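Local coordinates for cytochrome c-550-like protein (PDB 4LJI) that probably transfers electrons as a low-potential cytochrome c carrying one covalently bound heme c, and can partially stand in for cytochrome c-550 (PsbV), at residues K40-E45 with T111-T116; N49-G54 with Y99-V104; P74-I79 with V83-S88. All coordinates share one frame; numbering follows the deposited sequence.

Contact 1: residues K40-E45 with T111-T116; sequences KRLFEE and TEQLET
L42 and the helix turn Q113-T116 meet through apolar contact at one methyl group. L42 CG stands beside the backbone N (chi1 -73°) and the chain continues extended, which carries CD1 across to the second helix. There L42 CD1 lies 3.4 Å from the carbonyl O of Q113, and 3.8 Å from Q113 CB. L42 CD1 also approaches T116 OG1 at 3.7 Å, the two side chains crossing at about a right angle. Helix 33-46 leads straight to the heme-attachment residues C47 and C50, and helix 111-127 is the last helix of the chain; the pairing of such a leading helix with the C-terminal one is a hallmark of the cytochrome c fold. The polar bonds within the two segments are intrahelical. T116 OG1 donates to the O of Q113 over 2.6 Å, tilted 18° from the carbonyl plane, so the oxygen that L42 touches already has a side-chain hydroxyl bound to it. K40 NZ and E44 OE1 form a salt bridge of 3.5 Å one turn apart. Outside the segments, Q113 OE1 is taken by the backbone N of T110, and K40 makes a cation-pi contact with Y7.

Contact 2: residues N49-G54 with Y99-V104; sequences NCHVGG and YSCRRV. With HEC (heme c), chain C.
H51 and C101 reach the heme iron from opposite faces of the porphyrin by different first torsions. The imidazole of H51 is set beside its backbone N (chi1 -71°), whereas the sulfur of C101 is fully anti to its own (chi1 -176°), extending from a chain with no regular helix or strand. NE2 of H51 binds the iron at 2.1 Å and C101 SG binds it at 2.2 Å. The two bonds are almost collinear, NE2-Fe-SG opening to about 174°, and the ligand atoms H51 NE2 and C101 SG are 4.3 Å apart with the metal between them. C101 SG lies at the edge of the H51 ring, near its plane. The ring's CD2 sits close to pyrrole nitrogen NB and its CE1 close to ND, with the meso carbon CHC also in the ring plane. ND1 is hydrogen-bonded to the O of S55, which probably restrains rotation of the ring and would tend to make NE2 a stronger donor to the iron. The heme is tethered as well: C50 SG is joined to heme CAC by a thioether bond of 1.9 Å. On the cysteine side, the O of S100 comes within 3.2 Å of heme CHD, and R102 CB packs 3.5 Å from heme CHC. The guanidinium of R102 reaches further, its NH2 bonding to the backbone O of N49 of the second subunit. C47, C50 and H51 make up the CXXCH heme-attachment motif of c-type cytochromes; a cysteine, C101, whose SG binds the iron, supplies the second axial ligand, in the position that methionine or histidine takes in many relatives.

Contact 3: residues P74-I79 with V83-S88; sequences PPRDTI and VAFQRS. With HEC (heme c), chain C.
R76 and F85 carry the contact between flat groups. The phenyl ring is swung anti to its backbone N (chi1 175°), which places F85 CE1 over the centre of one face of the R76 guanidinium, 3.4 Å from R76 CZ. The two planes are 41° apart, so the groups are inclined and not stacked in parallel. The other rim of the same ring approaches the heme, with F85 CE2 3.3 Å from heme C2A; the phenyl is thus wedged between arginine and porphyrin. Q86 adds a second approach to the heme, Q86 OE1 lying 3.2 Å from heme CHB.

Among polar interactions, R76 NH1 donates to the heme propionate oxygen O1A over 2.9 Å, with a bent N-H...O angle of 146° and the acceptor at the guanidinium's edge. NH2 of the same group is bound to the O of S91, so both ends of the guanidinium are gripped. Replacing this arginine by a leucine would probably leave the propionate without its charged mate and free to turn, and take away the flat group that F85 CE1 packs on. A straighter bond, V83 N to I79 O at 3.0 Å, belongs to the opening turn of the helix, for which T78 is the N-cap residue.

Apolar contact is modest: CG2 of I79 meets CG2 of V83 at 4.1 Å, one turn along. Helix 79-87 rests here against helix 111-127, I79 touching E115 and A119 while V83 touches L114. The backbone of I79 also bonds to P21, tying the start of the helix to strand 17-21 of the small antiparallel sheet.

In the fold
The three contacts are nested along the chain: contact 1 closes the longest loop, contact 2 lies inside it, and contact 3 inside contact 2. Their centres are about 13 to 14 Å apart, all within one cytochrome c-550 domain. Contacts 2 and 3 share the heme, one supplying iron ligands and the other a propionate partner and ring packing; R102 and V104 are linked by their carbonyls to Q86 and R87. Contact 1 joins two helices, touching contact 2 where F43 meets H51 and contact 3 where L114 packs on V83 and R87. Together they tie the heme's axial ligands and one propionate to helices 33-46, 79-87 and 111-127 and the loops between.

Contact 1: residues K40-E45 with T111-T116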
loop_
_atom_site.group_PDB
_atom_site.type_symbol
_atom_site.label_atom_id
_atom_site.label_comp_id
_atom_site.label_asym_id
_atom_site.label_seq_id
_atom_site.Cartn_x
_atom_site.Cartn_y
_atom_site.Cartn_z
ATOM N N LYS A 40 -11.099 -3.592 -6.624
ATOM C CA LYS A 40 -10.854 -2.555 -5.591
ATOM C C LYS A 40 -10.078 -3.151 -4.429
ATOM O O LYS A 40 -9.068 -2.602 -3.997
ATOM C CB LYS A 40 -12.170 -1.979 -5.071
ATOM C CG LYS A 40 -12.020 -1.076 -3.842
ATOM C CD LYS A 40 -13.391 -0.693 -3.299
ATOM C CE LYS A 40 -13.297 0.183 -2.068
ATOM N NZ LYS A 40 -12.688 1.458 -2.483
ATOM N N ARG A 41 -10.527 -4.311 -3.966
ATOM C CA ARG A 41 -9.828 -4.986 -2.882
ATOM C C ARG A 41 -8.371 -5.295 -3.249
ATOM O O ARG A 41 -7.467 -5.117 -2.440
ATOM C CB ARG A 41 -10.597 -6.247 -2.495
ATOM C CG ARG A 41 -10.010 -7.036 -1.346
ATOM C CD ARG A 41 -11.123 -7.834 -0.728
ATOM N NE ARG A 41 -12.334 -7.023 -0.600
ATOM C CZ ARG A 41 -12.735 -6.450 0.531
ATOM N NH1 ARG A 41 -12.029 -6.614 1.642
ATOM N NH2 ARG A 41 -13.851 -5.731 0.554
ATOM N N LEU A 42 -8.133 -5.774 -4.469
ATOM C CA LEU A 42 -6.766 -5.997 -4.911
ATOM C C LEU A 42 -5.949 -4.721 -4.953
ATOM O O LEU A 42 -4.769 -4.724 -4.649
ATOM C CB LEU A 42 -6.742 -6.657 -6.309
ATOM C CG LEU A 42 -7.143 -8.103 -6.270
ATOM C CD1 LEU A 42 -7.291 -8.618 -7.719
ATOM C CD2 LEU A 42 -6.076 -8.921 -5.508
ATOM N N PHE A 43 -6.574 -3.616 -5.341
ATOM C CA PHE A 43 -5.857 -2.364 -5.392
ATOM C C PHE A 43 -5.488 -1.931 -3.962
ATOM O O PHE A 43 -4.376 -1.499 -3.703
ATOM C CB PHE A 43 -6.728 -1.327 -6.086
ATOM C CG PHE A 43 -6.114 0.046 -6.177
ATOM C CD1 PHE A 43 -5.299 0.396 -7.230
ATOM C CD2 PHE A 43 -6.382 0.992 -5.192
ATOM C CE1 PHE A 43 -4.765 1.665 -7.317
ATOM C CE2 PHE A 43 -5.860 2.270 -5.303
ATOM C CZ PHE A 43 -5.019 2.567 -6.350
ATOM N N GLU A 44 -6.462 -2.014 -3.063
ATOM C CA GLU A 44 -6.246 -1.603 -1.674
ATOM C C GLU A 44 -5.150 -2.422 -1.025
ATOM O O GLU A 44 -4.447 -1.915 -0.153
ATOM C CB GLU A 44 -7.525 -1.783 -0.867
ATOM C CG GLU A 44 -8.628 -0.863 -1.299
ATOM C CD GLU A 44 -9.893 -1.097 -0.515
ATOM O OE1 GLU A 44 -10.549 -0.098 -0.169
ATOM O OE2 GLU A 44 -10.210 -2.280 -0.234
ATOM N N GLU A 45 -4.994 -3.679 -1.447
ATOM C CA GLU A 45 -4.023 -4.561 -0.801
ATOM C C GLU A 45 -2.617 -4.448 -1.368
ATOM O O GLU A 45 -1.627 -4.668 -0.655
ATOM C CB GLU A 45 -4.501 -6.026 -0.805
ATOM C CG GLU A 45 -5.881 -6.279 -0.133
ATOM C CD GLU A 45 -6.007 -5.811 1.332
ATOM O OE1 GLU A 45 -4.983 -5.498 1.994
ATOM O OE2 GLU A 45 -7.159 -5.765 1.829
ATOM N N THR A 111 -4.233 -13.985 -14.300
ATOM C CA THR A 111 -4.780 -13.188 -15.390
ATOM C C THR A 111 -6.107 -12.533 -15.022
ATOM O O THR A 111 -6.261 -11.331 -15.183
ATOM C CB THR A 111 -4.999 -14.097 -16.628
ATOM O OG1 THR A 111 -3.770 -14.764 -16.905
ATOM C CG2 THR A 111 -5.446 -13.286 -17.847
ATOM N N GLU A 112 -7.058 -13.327 -14.538
ATOM C CA GLU A 112 -8.392 -12.825 -14.233
ATOM C C GLU A 112 -8.369 -11.810 -13.091
ATOM O O GLU A 112 -9.069 -10.798 -13.126
ATOM C CB GLU A 112 -9.334 -13.968 -13.874
ATOM C CG GLU A 112 -9.705 -14.860 -15.065
ATOM C CD GLU A 112 -8.876 -16.129 -15.106
ATOM O OE1 GLU A 112 -7.701 -16.079 -14.668
ATOM O OE2 GLU A 112 -9.403 -17.177 -15.577
ATOM N N GLN A 113 -7.582 -12.110 -12.069
ATOM C CA GLN A 113 -7.436 -11.167 -10.948
ATOM C C GLN A 113 -6.897 -9.828 -11.426
ATOM O O GLN A 113 -7.445 -8.763 -11.082
ATOM C CB GLN A 113 -6.504 -11.701 -9.871
ATOM C CG GLN A 113 -7.111 -12.750 -8.979
ATOM C CD GLN A 113 -6.096 -13.306 -8.018
ATOM O OE1 GLN A 113 -5.018 -13.756 -8.409
ATOM N NE2 GLN A 113 -6.423 -13.249 -6.741
ATOM N N LEU A 114 -5.822 -9.866 -12.207
ATOM C CA LEU A 114 -5.231 -8.647 -12.750
ATOM C C LEU A 114 -6.198 -7.918 -13.686
ATOM O O LEU A 114 -6.196 -6.673 -13.719
ATOM C CB LEU A 114 -3.938 -8.981 -13.473
ATOM C CG LEU A 114 -2.888 -7.904 -13.477
ATOM C CD1 LEU A 114 -2.523 -7.569 -12.013
ATOM C CD2 LEU A 114 -1.679 -8.355 -14.220
ATOM N N GLU A 115 -7.030 -8.648 -14.436
ATOM C CA GLU A 115 -8.098 -8.025 -15.206
ATOM C C GLU A 115 -9.043 -7.226 -14.335
ATOM O O GLU A 115 -9.424 -6.133 -14.711
ATOM C CB GLU A 115 -8.913 -9.083 -15.983
ATOM C CG GLU A 115 -8.246 -9.570 -17.239
ATOM C CD GLU A 115 -8.986 -10.711 -17.878
ATOM O OE1 GLU A 115 -8.527 -11.174 -18.939
ATOM O OE2 GLU A 115 -10.019 -11.133 -17.312
ATOM N N THR A 116 -9.440 -7.778 -13.195
ATOM C CA THR A 116 -10.379 -7.055 -12.351
ATOM C C THR A 116 -9.722 -5.817 -11.730
ATOM O O THR A 116 -10.408 -4.831 -11.524
ATOM C CB THR A 116 -10.956 -7.929 -11.236
ATOM O OG1 THR A 116 -9.916 -8.225 -10.294
ATOM C CG2 THR A 116 -11.569 -9.214 -11.800
#

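Contact 2: residues N49-G54 with Y99-V104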
loop_
_atom_site.group_PDB
_atom_site.type_symbol
_atom_site.label_atom_id
_atom_site.label_comp_id
_atom_site.label_asym_id
_atom_site.label_seq_id
_atom_site.Cartn_x
_atom_site.Cartn_y
_atom_site.Cartn_z
ATOM N N ASN A 49 -0.257 2.103 -1.240
ATOM C CA ASN A 49 0.779 2.927 -0.603
ATOM C C ASN A 49 1.255 4.003 -1.584
ATOM O O ASN A 49 1.614 5.087 -1.181
ATOM C CB ASN A 49 2.019 2.130 -0.233
ATOM C CG ASN A 49 1.767 0.973 0.722
ATOM O OD1 ASN A 49 2.727 0.293 1.054
ATOM N ND2 ASN A 49 0.536 0.736 1.162
ATOM N N CYS A 50 1.290 3.679 -2.893
ATOM C CA CYS A 50 1.804 4.618 -3.876
ATOM C C CYS A 50 0.740 5.320 -4.679
ATOM O O CYS A 50 0.990 6.366 -5.280
ATOM C CB CYS A 50 2.795 3.897 -4.821
ATOM S SG CYS A 50 4.285 3.294 -3.891
ATOM N N HIS A 51 -0.444 4.719 -4.728
ATOM C CA HIS A 51 -1.438 5.183 -5.719
ATOM C C HIS A 51 -2.738 5.542 -5.062
ATOM O O HIS A 51 -3.776 5.603 -5.720
ATOM C CB HIS A 51 -1.704 4.123 -6.803
ATOM C CG HIS A 51 -0.569 3.927 -7.745
ATOM N ND1 HIS A 51 -0.112 4.928 -8.575
ATOM C CD2 HIS A 51 0.154 2.830 -8.043
ATOM C CE1 HIS A 51 0.848 4.445 -9.353
ATOM N NE2 HIS A 51 1.043 3.188 -9.016
ATOM N N VAL A 52 -2.695 5.777 -3.756
ATOM C CA VAL A 52 -3.884 6.280 -3.045
ATOM C C VAL A 52 -4.621 7.398 -3.801
ATOM O O VAL A 52 -4.016 8.355 -4.283
ATOM C CB VAL A 52 -3.556 6.725 -1.586
ATOM C CG1 VAL A 52 -2.704 8.007 -1.546
ATOM C CG2 VAL A 52 -4.860 6.952 -0.790
ATOM N N GLY A 53 -5.931 7.200 -3.947
ATOM C CA GLY A 53 -6.799 8.101 -4.701
ATOM C C GLY A 53 -6.453 8.359 -6.148
ATOM O O GLY A 53 -6.869 9.385 -6.715
ATOM N N GLY A 54 -5.708 7.443 -6.766
ATOM C CA GLY A 54 -5.321 7.617 -8.154
ATOM C C GLY A 54 -4.090 8.465 -8.391
ATOM O O GLY A 54 -3.680 8.668 -9.532
ATOM N N TYR A 99 11.449 0.071 -12.614
ATOM C CA TYR A 99 11.520 -0.712 -11.392
ATOM C C TYR A 99 10.892 0.092 -10.247
ATOM O O TYR A 99 10.994 -0.267 -9.072
ATOM C CB TYR A 99 12.971 -1.064 -11.071
ATOM C CG TYR A 99 13.737 -1.591 -12.258
ATOM C CD1 TYR A 99 13.755 -2.945 -12.544
ATOM C CD2 TYR A 99 14.429 -0.731 -13.098
ATOM C CE1 TYR A 99 14.447 -3.431 -13.628
ATOM C CE2 TYR A 99 15.121 -1.206 -14.188
ATOM C CZ TYR A 99 15.130 -2.557 -14.448
ATOM O OH TYR A 99 15.829 -3.034 -15.541
ATOM N N SER A 100 10.238 1.188 -10.606
ATOM C CA SER A 100 9.666 2.110 -9.605
ATOM C C SER A 100 8.216 1.760 -9.222
ATOM O O SER A 100 7.705 2.222 -8.202
ATOM C CB SER A 100 9.696 3.533 -10.150
ATOM O OG SER A 100 11.019 3.909 -10.490
ATOM N N CYS A 101 7.551 0.987 -10.068
ATOM C CA CYS A 101 6.198 0.515 -9.798
ATOM C C CYS A 101 6.328 -0.946 -9.366
ATOM O O CYS A 101 7.442 -1.450 -9.251
ATOM C CB CYS A 101 5.325 0.680 -11.073
ATOM S SG CYS A 101 3.531 0.272 -11.009
ATOM N N ARG A 102 5.210 -1.622 -9.125
ATOM C CA ARG A 102 5.199 -2.963 -8.547
ATOM C C ARG A 102 4.893 -3.962 -9.648
ATOM O O ARG A 102 3.785 -3.988 -10.185
ATOM C CB ARG A 102 4.128 -3.061 -7.454
ATOM C CG ARG A 102 4.031 -4.398 -6.776
ATOM C CD ARG A 102 5.397 -4.891 -6.361
ATOM N NE ARG A 102 5.286 -5.974 -5.392
ATOM C CZ ARG A 102 5.309 -5.791 -4.076
ATOM N NH1 ARG A 102 5.187 -6.831 -3.259
ATOM N NH2 ARG A 102 5.451 -4.568 -3.583
ATOM N N ARG A 103 5.880 -4.766 -10.001
ATOM C CA ARG A 103 5.675 -5.796 -11.002
ATOM C C ARG A 103 4.803 -6.881 -10.371
ATOM O O ARG A 103 4.985 -7.223 -9.196
ATOM C CB ARG A 103 7.041 -6.339 -11.389
ATOM C CG ARG A 103 7.123 -7.003 -12.726
ATOM C CD ARG A 103 8.504 -6.752 -13.318
ATOM N NE ARG A 103 8.624 -7.317 -14.660
ATOM C CZ ARG A 103 9.628 -7.062 -15.492
ATOM N NH1 ARG A 103 10.606 -6.238 -15.130
ATOM N NH2 ARG A 103 9.651 -7.621 -16.690
ATOM N N VAL A 104 3.855 -7.443 -11.121
ATOM C CA VAL A 104 2.999 -8.450 -10.537
ATOM C C VAL A 104 3.141 -9.741 -11.362
ATOM O O VAL A 104 2.738 -9.803 -12.515
ATOM C CB VAL A 104 1.552 -8.005 -10.489
ATOM C CG1 VAL A 104 0.685 -9.103 -9.951
ATOM C CG2 VAL A 104 1.410 -6.779 -9.584
HETATM FE FE HEC C . 2.337 1.839 -9.985
HETATM C CHA HEC C . 3.020 3.893 -12.675
HETATM C CHB HEC C . -0.459 0.619 -11.593
HETATM C CHC HEC C . 1.801 -0.476 -7.391
HETATM C CHD HEC C . 4.741 3.331 -8.164
HETATM N NA HEC C . 1.420 2.202 -11.726
HETATM C C1A HEC C . 1.912 3.061 -12.709
HETATM C C2A HEC C . 0.998 3.024 -13.834
HETATM C C3A HEC C . 0.034 2.119 -13.514
HETATM C C4A HEC C . 0.296 1.573 -12.251
HETATM C CMA HEC C . -1.121 1.714 -14.391
HETATM C CAA HEC C . 1.076 3.841 -15.125
HETATM C CBA HEC C . 0.423 5.233 -14.936
HETATM C CGA HEC C . 0.439 6.098 -16.173
HETATM O O1A HEC C . 0.859 5.668 -17.284
HETATM O O2A HEC C . 0.003 7.293 -16.093
HETATM N NB HEC C . 0.933 0.360 -9.545
HETATM C C1B HEC C . -0.075 0.020 -10.371
HETATM C C2B HEC C . -0.816 -1.021 -9.776
HETATM C C3B HEC C . -0.195 -1.391 -8.608
HETATM C C4B HEC C . 0.929 -0.450 -8.472
HETATM C CMB HEC C . -2.029 -1.686 -10.388
HETATM C CAB HEC C . -0.600 -2.438 -7.638
HETATM C CBB HEC C . -0.468 -3.712 -8.167
HETATM N NC HEC C . 3.120 1.491 -8.109
HETATM C C1C HEC C . 2.776 0.489 -7.241
HETATM C C2C HEC C . 3.482 0.712 -6.052
HETATM C C3C HEC C . 4.321 1.778 -6.252
HETATM C C4C HEC C . 4.105 2.275 -7.567
HETATM C CMC HEC C . 3.357 -0.130 -4.791
HETATM C CAC HEC C . 5.218 2.361 -5.206
HETATM C CBC HEC C . 6.219 1.632 -4.662
HETATM N ND HEC C . 3.598 3.311 -10.355
HETATM C C1D HEC C . 4.540 3.722 -9.493
HETATM C C2D HEC C . 5.380 4.738 -10.127
HETATM C C3D HEC C . 4.903 4.917 -11.375
HETATM C C4D HEC C . 3.765 4.018 -11.501
HETATM C CMD HEC C . 6.545 5.464 -9.482
HETATM C CAD HEC C . 5.465 5.842 -12.421
HETATM C CBD HEC C . 6.316 4.969 -13.367
HETATM C CGD HEC C . 7.225 5.477 -14.470
HETATM O O1D HEC C . 6.914 6.432 -15.233
HETATM O O2D HEC C . 8.322 4.886 -14.636
#

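Contact 3: residues P74-I79 with V83-S88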
loop_
_atom_site.group_PDB
_atom_site.type_symbol
_atom_site.label_atom_id
_atom_site.label_comp_id
_atom_site.label_asym_id
_atom_site.label_seq_id
_atom_site.Cartn_x
_atom_site.Cartn_y
_atom_site.Cartn_z
ATOM N N PRO A 74 2.463 2.506 -25.303
ATOM C CA PRO A 74 1.183 2.873 -25.898
ATOM C C PRO A 74 0.229 3.257 -24.762
ATOM O O PRO A 74 0.601 3.079 -23.570
ATOM C CB PRO A 74 0.748 1.574 -26.630
ATOM C CG PRO A 74 1.442 0.477 -25.908
ATOM C CD PRO A 74 2.735 1.056 -25.367
ATOM N N PRO A 75 -0.944 3.815 -25.099
ATOM C CA PRO A 75 -1.912 4.224 -24.057
ATOM C C PRO A 75 -2.366 3.103 -23.115
ATOM O O PRO A 75 -2.500 1.953 -23.545
ATOM C CB PRO A 75 -3.098 4.780 -24.850
ATOM C CG PRO A 75 -2.812 4.533 -26.286
ATOM C CD PRO A 75 -1.387 4.168 -26.464
ATOM N N ARG A 76 -2.549 3.455 -21.837
ATOM C CA ARG A 76 -2.844 2.506 -20.766
ATOM C C ARG A 76 -4.297 2.650 -20.351
ATOM O O ARG A 76 -4.647 2.787 -19.169
ATOM C CB ARG A 76 -1.858 2.739 -19.606
ATOM C CG ARG A 76 -0.449 2.439 -20.062
ATOM C CD ARG A 76 0.611 2.699 -19.026
ATOM N NE ARG A 76 1.940 2.472 -19.587
ATOM C CZ ARG A 76 3.059 3.053 -19.161
ATOM N NH1 ARG A 76 2.995 3.947 -18.194
ATOM N NH2 ARG A 76 4.234 2.768 -19.733
ATOM N N ASP A 77 -5.157 2.633 -21.367
ATOM C CA ASP A 77 -6.578 2.905 -21.194
ATOM C C ASP A 77 -7.476 1.752 -21.615
ATOM O O ASP A 77 -8.656 1.951 -21.937
ATOM C CB ASP A 77 -6.962 4.183 -21.961
ATOM C CG ASP A 77 -6.686 4.085 -23.466
ATOM O OD1 ASP A 77 -6.157 3.055 -23.989
ATOM O OD2 ASP A 77 -7.013 5.081 -24.155
ATOM N N THR A 78 -6.916 0.537 -21.601
ATOM C CA THR A 78 -7.666 -0.678 -21.923
ATOM C C THR A 78 -7.263 -1.771 -20.963
ATOM O O THR A 78 -6.200 -1.679 -20.347
ATOM C CB THR A 78 -7.370 -1.165 -23.366
ATOM O OG1 THR A 78 -5.990 -1.518 -23.454
ATOM C CG2 THR A 78 -7.666 -0.087 -24.407
ATOM N N ILE A 79 -8.099 -2.796 -20.812
ATOM C CA ILE A 79 -7.755 -3.930 -19.947
ATOM C C ILE A 79 -6.433 -4.573 -20.377
ATOM O O ILE A 79 -5.561 -4.831 -19.541
ATOM C CB ILE A 79 -8.840 -5.036 -19.969
ATOM C CG1 ILE A 79 -10.195 -4.494 -19.516
ATOM C CG2 ILE A 79 -8.414 -6.169 -19.003
ATOM C CD1 ILE A 79 -10.166 -3.865 -18.100
ATOM N N VAL A 83 -2.987 -4.709 -18.033
ATOM C CA VAL A 83 -2.458 -6.012 -17.614
ATOM C C VAL A 83 -0.998 -6.172 -18.084
ATOM O O VAL A 83 -0.101 -6.519 -17.272
ATOM C CB VAL A 83 -3.348 -7.174 -18.145
ATOM C CG1 VAL A 83 -2.682 -8.543 -17.922
ATOM C CG2 VAL A 83 -4.692 -7.090 -17.449
ATOM N N ALA A 84 -0.740 -5.849 -19.347
ATOM C CA ALA A 84 0.604 -5.991 -19.904
ATOM C C ALA A 84 1.572 -5.076 -19.182
ATOM O O ALA A 84 2.758 -5.375 -19.102
ATOM C CB ALA A 84 0.621 -5.685 -21.347
ATOM N N PHE A 85 1.054 -3.967 -18.672
ATOM C CA PHE A 85 1.896 -3.022 -17.958
ATOM C C PHE A 85 2.276 -3.646 -16.634
ATOM O O PHE A 85 3.446 -3.673 -16.259
ATOM C CB PHE A 85 1.201 -1.675 -17.724
ATOM C CG PHE A 85 2.005 -0.749 -16.886
ATOM C CD1 PHE A 85 3.038 -0.003 -17.451
ATOM C CD2 PHE A 85 1.752 -0.658 -15.530
ATOM C CE1 PHE A 85 3.806 0.838 -16.652
ATOM C CE2 PHE A 85 2.500 0.177 -14.721
ATOM C CZ PHE A 85 3.533 0.934 -15.302
ATOM N N GLN A 86 1.293 -4.206 -15.950
ATOM C CA GLN A 86 1.553 -4.687 -14.604
ATOM C C GLN A 86 2.465 -5.909 -14.601
ATOM O O GLN A 86 3.187 -6.163 -13.633
ATOM C CB GLN A 86 0.263 -4.935 -13.837
ATOM C CG GLN A 86 0.422 -4.406 -12.395
ATOM C CD GLN A 86 0.758 -2.944 -12.378
ATOM O OE1 GLN A 86 0.104 -2.153 -13.033
ATOM N NE2 GLN A 86 1.785 -2.563 -11.617
ATOM N N ARG A 87 2.429 -6.666 -15.693
ATOM C CA ARG A 87 3.298 -7.839 -15.770
ATOM C C ARG A 87 4.769 -7.433 -15.881
ATOM O O ARG A 87 5.680 -8.148 -15.401
ATOM C CB ARG A 87 2.870 -8.702 -16.951
ATOM C CG ARG A 87 1.545 -9.425 -16.721
ATOM C CD ARG A 87 1.640 -10.434 -15.601
ATOM N NE ARG A 87 0.433 -11.234 -15.494
ATOM C CZ ARG A 87 -0.120 -11.630 -14.357
ATOM N NH1 ARG A 87 0.414 -11.296 -13.177
ATOM N NH2 ARG A 87 -1.229 -12.352 -14.404
ATOM N N SER A 88 5.006 -6.304 -16.534
ATOM C CA SER A 88 6.357 -5.791 -16.746
ATOM C C SER A 88 6.311 -4.277 -16.875
ATOM O O SER A 88 6.212 -3.758 -17.979
ATOM C CB SER A 88 6.953 -6.376 -18.030
ATOM O OG SER A 88 8.318 -5.993 -18.157
HETATM FE FE HEC C . 2.337 1.839 -9.985
HETATM C CHA HEC C . 3.020 3.893 -12.675
HETATM C CHB HEC C . -0.459 0.619 -11.593
HETATM C CHC HEC C . 1.801 -0.476 -7.391
HETATM C CHD HEC C . 4.741 3.331 -8.164
HETATM N NA HEC C . 1.420 2.202 -11.726
HETATM C C1A HEC C . 1.912 3.061 -12.709
HETATM C C2A HEC C . 0.998 3.024 -13.834
HETATM C C3A HEC C . 0.034 2.119 -13.514
HETATM C C4A HEC C . 0.296 1.573 -12.251
HETATM C CMA HEC C . -1.121 1.714 -14.391
HETATM C CAA HEC C . 1.076 3.841 -15.125
HETATM C CBA HEC C . 0.423 5.233 -14.936
HETATM C CGA HEC C . 0.439 6.098 -16.173
HETATM O O1A HEC C . 0.859 5.668 -17.284
HETATM O O2A HEC C . 0.003 7.293 -16.093
HETATM N NB HEC C . 0.933 0.360 -9.545
HETATM C C1B HEC C . -0.075 0.020 -10.371
HETATM C C2B HEC C . -0.816 -1.021 -9.776
HETATM C C3B HEC C . -0.195 -1.391 -8.608
HETATM C C4B HEC C . 0.929 -0.450 -8.472
HETATM C CMB HEC C . -2.029 -1.686 -10.388
HETATM C CAB HEC C . -0.600 -2.438 -7.638
HETATM C CBB HEC C . -0.468 -3.712 -8.167
HETATM N NC HEC C . 3.120 1.491 -8.109
HETATM C C1C HEC C . 2.776 0.489 -7.241
HETATM C C2C HEC C . 3.482 0.712 -6.052
HETATM C C3C HEC C . 4.321 1.778 -6.252
HETATM C C4C HEC C . 4.105 2.275 -7.567
HETATM C CMC HEC C . 3.357 -0.130 -4.791
HETATM C CAC HEC C . 5.218 2.361 -5.206
HETATM C CBC HEC C . 6.219 1.632 -4.662
HETATM N ND HEC C . 3.598 3.311 -10.355
HETATM C C1D HEC C . 4.540 3.722 -9.493
HETATM C C2D HEC C . 5.380 4.738 -10.127
HETATM C C3D HEC C . 4.903 4.917 -11.375
HETATM C C4D HEC C . 3.765 4.018 -11.501
HETATM C CMD HEC C . 6.545 5.464 -9.482
HETATM C CAD HEC C . 5.465 5.842 -12.421
HETATM C CBD HEC C . 6.316 4.969 -13.367
HETATM C CGD HEC C . 7.225 5.477 -14.470
HETATM O O1D HEC C . 6.914 6.432 -15.233
HETATM O O2D HEC C . 8.322 4.886 -14.636
#